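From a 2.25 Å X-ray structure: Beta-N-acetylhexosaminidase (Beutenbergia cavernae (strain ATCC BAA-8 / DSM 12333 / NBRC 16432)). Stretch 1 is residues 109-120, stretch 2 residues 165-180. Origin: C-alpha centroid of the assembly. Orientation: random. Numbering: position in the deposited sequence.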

ATOM      1  N   THR A 109     -16.355   8.828 -16.992  1.00 58.15           N
ATOM      2  CA  THR A 109     -17.148   7.634 -16.716  1.00 56.47           C
ATOM      3  C   THR A 109     -16.499   6.768 -15.623  1.00 46.99           C
ATOM      4  O   THR A 109     -17.183   6.245 -14.747  1.00 66.88           O
ATOM      5  N   LEU A 110     -15.180   6.627 -15.695  1.00 43.90           N
ATOM      6  CA  LEU A 110     -14.406   5.854 -14.726  1.00 41.40           C
ATOM      7  C   LEU A 110     -14.504   6.478 -13.353  1.00 47.03           C
ATOM      8  O   LEU A 110     -14.678   5.767 -12.373  1.00 49.11           O
ATOM      9  N   GLN A 111     -14.398   7.806 -13.294  1.00 41.87           N
ATOM     10  CA  GLN A 111     -14.517   8.534 -12.039  1.00 50.25           C
ATOM     11  C   GLN A 111     -15.902   8.326 -11.406  1.00 69.02           C
ATOM     12  O   GLN A 111     -16.022   8.128 -10.189  1.00 48.66           O
ATOM     13  N   ALA A 112     -16.946   8.358 -12.232  1.00 48.59           N
ATOM     14  CA  ALA A 112     -18.304   8.097 -11.745  1.00 45.17           C
ATOM     15  C   ALA A 112     -18.436   6.659 -11.225  1.00 74.29           C
ATOM     16  O   ALA A 112     -18.971   6.435 -10.149  1.00 53.21           O
ATOM     17  N   ASP A 113     -17.943   5.684 -11.982  1.00 52.19           N
ATOM     18  CA  ASP A 113     -18.015   4.300 -11.526  1.00 54.15           C
ATOM     19  C   ASP A 113     -17.166   4.106 -10.264  1.00 47.10           C
ATOM     20  O   ASP A 113     -17.542   3.351  -9.369  1.00 51.06           O
ATOM     21  N   ALA A 114     -16.046   4.812 -10.157  1.00 41.15           N
ATOM     22  CA  ALA A 114     -15.165   4.595  -9.000  1.00 53.91           C
ATOM     23  C   ALA A 114     -15.766   5.244  -7.770  1.00 38.09           C
ATOM     24  O   ALA A 114     -15.477   4.834  -6.658  1.00 43.92           O
ATOM     25  N   THR A 115     -16.597   6.259  -7.982  1.00 39.60           N
ATOM     26  CA  THR A 115     -17.329   6.871  -6.878  1.00 49.83           C
ATOM     27  C   THR A 115     -18.279   5.830  -6.272  1.00 47.93           C
ATOM     28  O   THR A 115     -18.406   5.691  -5.049  1.00 48.23           O
ATOM     29  N   THR A 116     -18.950   5.100  -7.147  1.00 49.70           N
ATOM     30  CA  THR A 116     -19.833   4.030  -6.732  1.00 43.30           C
ATOM     31  C   THR A 116     -19.041   2.970  -5.975  1.00 44.34           C
ATOM     32  O   THR A 116     -19.434   2.586  -4.876  1.00 50.69           O
ATOM     33  N   TRP A 117     -17.921   2.516  -6.548  1.00 39.12           N
ATOM     34  CA  TRP A 117     -17.097   1.453  -5.930  1.00 36.94           C
ATOM     35  C   TRP A 117     -16.608   1.904  -4.568  1.00 39.39           C
ATOM     36  O   TRP A 117     -16.624   1.153  -3.596  1.00 37.61           O
ATOM     37  N   GLY A 118     -16.179   3.155  -4.500  1.00 39.68           N
ATOM     38  CA  GLY A 118     -15.764   3.739  -3.237  1.00 47.55           C
ATOM     39  C   GLY A 118     -16.838   3.777  -2.164  1.00 38.03           C
ATOM     40  O   GLY A 118     -16.532   3.524  -0.995  1.00 38.40           O
ATOM     41  N   ALA A 119     -18.081   4.088  -2.557  1.00 38.42           N
ATOM     42  CA  ALA A 119     -19.206   4.185  -1.618  1.00 44.25           C
ATOM     43  C   ALA A 119     -19.469   2.821  -0.944  1.00 39.26           C
ATOM     44  O   ALA A 119     -19.807   2.740   0.242  1.00 45.78           O
ATOM     45  N   GLU A 120     -19.297   1.756  -1.723  1.00 50.55           N
ATOM     46  CA  GLU A 120     -19.449   0.397  -1.238  1.00 40.96           C
ATOM     47  C   GLU A 120     -18.324   0.104  -0.252  1.00 47.79           C
ATOM     48  O   GLU A 120     -18.566  -0.446   0.812  1.00 37.35           O
ATOM     49  N   SER A 165      -4.413   9.610 -16.582  1.00 42.44           N
ATOM     50  CA  SER A 165      -5.777  10.124 -16.667  1.00 43.80           C
ATOM     51  C   SER A 165      -6.797   9.121 -16.077  1.00 43.27           C
ATOM     52  O   SER A 165      -7.797   9.514 -15.485  1.00 51.51           O
ATOM     53  N   HIS A 166      -6.538   7.829 -16.200  1.00 42.25           N
ATOM     54  CA  HIS A 166      -7.503   6.896 -15.674  1.00 45.45           C
ATOM     55  C   HIS A 166      -7.286   6.651 -14.186  1.00 51.41           C
ATOM     56  O   HIS A 166      -8.257   6.700 -13.418  1.00 42.00           O
ATOM     57  N   ALA A 167      -6.044   6.445 -13.756  1.00 39.03           N
ATOM     58  CA  ALA A 167      -5.813   6.191 -12.334  1.00 37.66           C
ATOM     59  C   ALA A 167      -6.210   7.416 -11.525  1.00 40.00           C
ATOM     60  O   ALA A 167      -6.758   7.286 -10.424  1.00 37.76           O
ATOM     61  N   ASN A 168      -5.971   8.607 -12.067  1.00 39.34           N
ATOM     62  CA  ASN A 168      -6.318   9.823 -11.325  1.00 40.02           C
ATOM     63  C   ASN A 168      -7.836   9.999 -11.252  1.00 47.85           C
ATOM     64  O   ASN A 168      -8.359  10.563 -10.288  1.00 48.19           O
ATOM     65  N   ALA A 169      -8.525   9.515 -12.283  1.00 42.21           N
ATOM     66  CA  ALA A 169      -9.972   9.553 -12.323  1.00 43.11           C
ATOM     67  C   ALA A 169     -10.473   8.612 -11.236  1.00 46.68           C
ATOM     68  O   ALA A 169     -11.341   8.969 -10.446  1.00 42.42           O
ATOM     69  N   PHE A 170      -9.871   7.422 -11.178  1.00 40.58           N
ATOM     70  CA  PHE A 170     -10.244   6.388 -10.201  1.00 59.44           C
ATOM     71  C   PHE A 170     -10.045   6.946  -8.790  1.00 39.91           C
ATOM     72  O   PHE A 170     -10.935   6.863  -7.963  1.00 38.89           O
ATOM     73  N   SER A 171      -8.890   7.550  -8.550  1.00 39.31           N
ATOM     74  CA  SER A 171      -8.574   8.141  -7.254  1.00 50.27           C
ATOM     75  C   SER A 171      -9.608   9.201  -6.890  1.00 46.56           C
ATOM     76  O   SER A 171     -10.116   9.227  -5.766  1.00 44.30           O
ATOM     77  N   ALA A 172      -9.925  10.070  -7.847  1.00 46.03           N
ATOM     78  CA  ALA A 172     -10.875  11.161  -7.602  1.00 42.22           C
ATOM     79  C   ALA A 172     -12.259  10.664  -7.141  1.00 43.96           C
ATOM     80  O   ALA A 172     -12.842  11.228  -6.210  1.00 54.73           O
ATOM     81  N   GLY A 173     -12.781   9.611  -7.774  1.00 49.34           N
ATOM     82  CA  GLY A 173     -14.075   9.065  -7.387  1.00 50.68           C
ATOM     83  C   GLY A 173     -14.025   8.388  -6.024  1.00 41.47           C
ATOM     84  O   GLY A 173     -14.953   8.442  -5.223  1.00 54.12           O
HETATM   85  N   MSE A 174     -12.901   7.745  -5.781  1.00 41.20           N
HETATM   86  CA  MSE A 174     -12.640   7.068  -4.540  1.00 46.23           C
HETATM   87  C   MSE A 174     -12.672   8.111  -3.411  1.00 52.57           C
HETATM   88  O   MSE A 174     -13.449   7.964  -2.460  1.00 38.90           O
ATOM     89  N   ARG A 175     -11.875   9.182  -3.546  1.00 40.57           N
ATOM     90  CA  ARG A 175     -11.855  10.278  -2.575  1.00 39.73           C
ATOM     91  C   ARG A 175     -13.235  10.917  -2.422  1.00 53.78           C
ATOM     92  O   ARG A 175     -13.605  11.278  -1.316  1.00 43.12           O
ATOM     93  N   ALA A 176     -14.000  11.048  -3.514  1.00 42.59           N
ATOM     94  CA  ALA A 176     -15.325  11.693  -3.434  1.00 48.71           C
ATOM     95  C   ALA A 176     -16.268  10.877  -2.558  1.00 43.95           C
ATOM     96  O   ALA A 176     -17.247  11.404  -2.035  1.00 50.40           O
ATOM     97  N   SER A 177     -15.968   9.590  -2.396  1.00 46.94           N
ATOM     98  CA  SER A 177     -16.753   8.740  -1.505  1.00 42.52           C
ATOM     99  C   SER A 177     -16.081   8.488  -0.140  1.00 46.88           C
ATOM    100  O   SER A 177     -16.531   7.633   0.608  1.00 47.75           O
ATOM    101  N   GLY A 178     -15.028   9.240   0.186  1.00 42.90           N
ATOM    102  CA  GLY A 178     -14.374   9.132   1.482  1.00 41.90           C
ATOM    103  C   GLY A 178     -13.306   8.058   1.618  1.00 39.73           C
ATOM    104  O   GLY A 178     -12.911   7.700   2.727  1.00 50.25           O
ATOM    105  N   VAL A 179     -12.822   7.545   0.489  1.00 40.22           N
ATOM    106  CA  VAL A 179     -11.794   6.500   0.501  1.00 36.95           C
ATOM    107  C   VAL A 179     -10.526   7.009  -0.131  1.00 45.59           C
ATOM    108  O   VAL A 179     -10.515   7.304  -1.329  1.00 41.97           O
ATOM    109  N   GLU A 180      -9.449   7.093   0.650  1.00 40.61           N
ATOM    110  CA  GLU A 180      -8.171   7.517   0.098  1.00 34.66           C
ATOM    111  C   GLU A 180      -7.568   6.392  -0.710  1.00 49.44           C
ATOM    112  O   GLU A 180      -7.926   5.231  -0.514  1.00 34.76           O
TER

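Packing between helix 109-120 and helix 165-176 with the turn that follows it, in the beta-N-acetylhexosaminidase chain. The helix axes run in broadly the same direction, 41° apart, and approach to 7.0 Å; together the stretches bury 626 Å². Leu 110 points toward the second helix with chi1 t and chi2 p, which brings CD2 to 3.3 Å from His 166 O and 3.6 Å from His 166 CB. CD2 lies at the edge of the His 166 ring, whose nitrogens are hydrogen-bonded elsewhere in the structure; Leu 110 CG also lies 4.4 Å from Ala 169 CB. Gln 111 leaves sideways in an extended t, t conformation, its CB 4.1 Å from Ala 169 CB and its CD 3.6 Å from Ala 172 CB. Ala 112 points away and Asp 113 leads its carboxylate away, so neither takes part. Ala 114 points straight in: its CB sits 3.6 Å from Phe 170 O, 4.1 Å from Phe 170 CD2 and 3.7 Å from CE of Met 174, a selenomethionine whose t, p side chain starts sideways but ends nearer the first helix. Thr 115, chi1 m, turns OG1 back to donate a hydrogen bond to Gln 111 O (2.7 Å), and the same OG1 rests 3.2 Å from Gly 173 CA. The backbones are closest here, with Thr 115 CA 4.0 Å from Gly 173 CA, and a CA-H...O contact joins Thr 115 CA to Gly 173 O at 3.3 Å. A CB on Gly 173 would clash with Gln 111 O and Thr 115 N. The one hydrogen bond between the stretches follows: Ser 177, chi1 m, donates from OG to Thr 115 O at 2.7 Å. Thr 116 faces away. Trp 117, chi1 m, begins sideways, but its ring swings inward until CE3 lies 4.0 Å from CE2 of Phe 170 (chi1 t), which sits at the edge of the indole. Gly 118 provides a second bare site, its CA 3.8 Å from Met 174 SE and its C 3.6 Å from Ser 177 CB; a CB there would be tight against Ser 177 CB and Met 174 CA. Val 179, chi1 t, brings CG2 to 3.4 Å from Gly 118 O. Ala 119 closes the contact, its CB 3.9 Å from Ser 177 OG, while Glu 120 points away.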

ATOM      1  CB  THR A 109     -17.330   6.785 -17.992  1.00 51.49           C
ATOM      2  OG1 THR A 109     -17.898   7.588 -19.031  1.00 64.13           O
ATOM      3  CG2 THR A 109     -18.227   5.588 -17.714  1.00 47.62           C
ATOM      4  CB  LEU A 110     -12.941   5.759 -15.146  1.00 40.39           C
ATOM      5  CG  LEU A 110     -11.957   5.064 -14.190  1.00 46.94           C
ATOM      6  CD1 LEU A 110     -12.490   3.684 -13.731  1.00 39.10           C
ATOM      7  CD2 LEU A 110     -10.628   4.908 -14.884  1.00 37.76           C
ATOM      8  CB  GLN A 111     -14.251  10.028 -12.243  1.00 45.85           C
ATOM      9  CG  GLN A 111     -14.418  10.807 -10.932  1.00 43.89           C
ATOM     10  CD  GLN A 111     -13.891  12.233 -10.985  1.00 66.49           C
ATOM     11  OE1 GLN A 111     -13.135  12.612 -11.884  1.00 45.55           O
ATOM     12  NE2 GLN A 111     -14.275  13.025  -9.994  1.00 49.07           N
ATOM     13  CB  ALA A 112     -19.333   8.361 -12.839  1.00 46.69           C
ATOM     14  CB  ASP A 113     -17.582   3.331 -12.633  1.00 41.45           C
ATOM     15  CG  ASP A 113     -18.572   3.300 -13.818  1.00 49.01           C
ATOM     16  OD1 ASP A 113     -19.737   3.750 -13.679  1.00 58.31           O
ATOM     17  OD2 ASP A 113     -18.176   2.811 -14.892  1.00 63.15           O
ATOM     18  CB  ALA A 114     -13.789   5.136  -9.241  1.00 40.18           C
ATOM     19  CB  THR A 115     -18.126   8.095  -7.342  1.00 44.09           C
ATOM     20  OG1 THR A 115     -17.237   9.033  -7.951  1.00 52.05           O
ATOM     21  CG2 THR A 115     -18.852   8.748  -6.168  1.00 42.87           C
ATOM     22  CB  THR A 116     -20.533   3.409  -7.935  1.00 45.71           C
ATOM     23  OG1 THR A 116     -21.236   4.438  -8.637  1.00 50.15           O
ATOM     24  CG2 THR A 116     -21.503   2.313  -7.506  1.00 42.72           C
ATOM     25  CB  TRP A 117     -15.904   1.092  -6.818  1.00 35.88           C
ATOM     26  CG  TRP A 117     -16.339   0.644  -8.154  1.00 67.28           C
ATOM     27  CD1 TRP A 117     -17.544   0.090  -8.469  1.00 42.95           C
ATOM     28  CD2 TRP A 117     -15.608   0.743  -9.384  1.00 40.12           C
ATOM     29  NE1 TRP A 117     -17.607  -0.174  -9.816  1.00 38.37           N
ATOM     30  CE2 TRP A 117     -16.432   0.223 -10.401  1.00 57.61           C
ATOM     31  CE3 TRP A 117     -14.340   1.217  -9.722  1.00 47.80           C
ATOM     32  CZ2 TRP A 117     -16.018   0.146 -11.733  1.00 37.86           C
ATOM     33  CZ3 TRP A 117     -13.936   1.151 -11.040  1.00 43.43           C
ATOM     34  CH2 TRP A 117     -14.773   0.625 -12.029  1.00 59.76           C
ATOM     35  CB  ALA A 119     -20.470   4.687  -2.338  1.00 41.29           C
ATOM     36  CB  GLU A 120     -19.437  -0.591  -2.408  1.00 42.92           C
ATOM     37  CG  GLU A 120     -20.493  -0.308  -3.485  1.00 39.62           C
ATOM     38  CD  GLU A 120     -20.237  -1.079  -4.785  1.00 39.35           C
ATOM     39  OE1 GLU A 120     -19.147  -1.674  -4.925  1.00 41.26           O
ATOM     40  OE2 GLU A 120     -21.117  -1.079  -5.677  1.00 53.42           O
ATOM     41  CB  SER A 165      -6.136  10.487 -18.111  1.00 45.51           C
ATOM     42  OG  SER A 165      -6.099   9.375 -18.984  1.00 48.36           O
ATOM     43  CB  HIS A 166      -7.491   5.612 -16.500  1.00 48.05           C
ATOM     44  CG  HIS A 166      -7.981   5.838 -17.893  1.00 65.15           C
ATOM     45  ND1 HIS A 166      -7.166   6.319 -18.891  1.00 49.72           N
ATOM     46  CD2 HIS A 166      -9.222   5.750 -18.428  1.00 44.56           C
ATOM     47  CE1 HIS A 166      -7.874   6.474 -19.997  1.00 57.14           C
ATOM     48  NE2 HIS A 166      -9.124   6.137 -19.742  1.00 49.69           N
ATOM     49  CB  ALA A 167      -4.357   5.801 -12.051  1.00 41.09           C
ATOM     50  CB  ASN A 168      -5.677  11.068 -11.951  1.00 50.65           C
ATOM     51  CG  ASN A 168      -4.200  11.156 -11.675  1.00 62.90           C
ATOM     52  OD1 ASN A 168      -3.679  10.439 -10.815  1.00 51.99           O
ATOM     53  ND2 ASN A 168      -3.509  12.035 -12.404  1.00 43.34           N
ATOM     54  CB  ALA A 169     -10.472   9.142 -13.667  1.00 44.11           C
ATOM     55  CB  PHE A 170      -9.417   5.108 -10.472  1.00 38.07           C
ATOM     56  CG  PHE A 170      -9.597   3.974  -9.468  1.00 47.64           C
ATOM     57  CD1 PHE A 170      -8.892   3.958  -8.266  1.00 35.45           C
ATOM     58  CD2 PHE A 170     -10.371   2.865  -9.788  1.00 38.70           C
ATOM     59  CE1 PHE A 170      -9.006   2.901  -7.382  1.00 36.58           C
ATOM     60  CE2 PHE A 170     -10.481   1.803  -8.909  1.00 35.55           C
ATOM     61  CZ  PHE A 170      -9.796   1.822  -7.692  1.00 34.29           C
ATOM     62  CB  SER A 171      -7.153   8.760  -7.259  1.00 37.25           C
ATOM     63  OG  SER A 171      -6.138   7.773  -7.294  1.00 41.92           O
ATOM     64  CB  ALA A 172     -11.003  12.024  -8.834  1.00 43.79           C
HETATM   65  CB  MSE A 174     -11.290   6.325  -4.650  1.00 39.12           C
HETATM   66  CG  MSE A 174     -11.129   5.116  -3.745  1.00 75.74           C
HETATM   67 SE   MSE A 174     -12.104   3.504  -4.243  0.82 49.96          SE
HETATM   68  CE  MSE A 174     -12.192   3.838  -6.145  1.00103.99           C
ATOM     69  CB  ARG A 175     -10.848  11.363  -2.973  1.00 54.10           C
ATOM     70  CG  ARG A 175      -9.404  10.908  -2.954  1.00 81.81           C
ATOM     71  CD  ARG A 175      -8.361  12.054  -3.037  1.00 44.82           C
ATOM     72  NE  ARG A 175      -7.054  11.424  -3.220  1.00 61.29           N
ATOM     73  CZ  ARG A 175      -6.395  11.390  -4.372  1.00 87.24           C
ATOM     74  NH1 ARG A 175      -6.892  12.013  -5.434  1.00 49.41           N
ATOM     75  NH2 ARG A 175      -5.229  10.756  -4.457  1.00 78.27           N
ATOM     76  CB  ALA A 176     -15.942  11.901  -4.833  1.00 45.66           C
ATOM     77  CB  SER A 177     -17.054   7.412  -2.195  1.00 41.33           C
ATOM     78  OG  SER A 177     -18.023   7.612  -3.217  1.00 49.11           O
ATOM     79  CB  VAL A 179     -12.239   5.227  -0.247  1.00 39.65           C
ATOM     80  CG1 VAL A 179     -11.199   4.149  -0.034  1.00 38.26           C
ATOM     81  CG2 VAL A 179     -13.594   4.785   0.217  1.00 37.43           C
ATOM     82  CB  GLU A 180      -7.199   7.963   1.199  1.00 34.17           C
ATOM     83  CG  GLU A 180      -7.310   9.472   1.529  1.00 47.65           C
ATOM     84  CD  GLU A 180      -6.841  10.394   0.383  1.00 57.46           C
ATOM     85  OE1 GLU A 180      -6.903  11.639   0.568  1.00 63.88           O
ATOM     86  OE2 GLU A 180      -6.405   9.882  -0.690  1.00 44.85           O
TER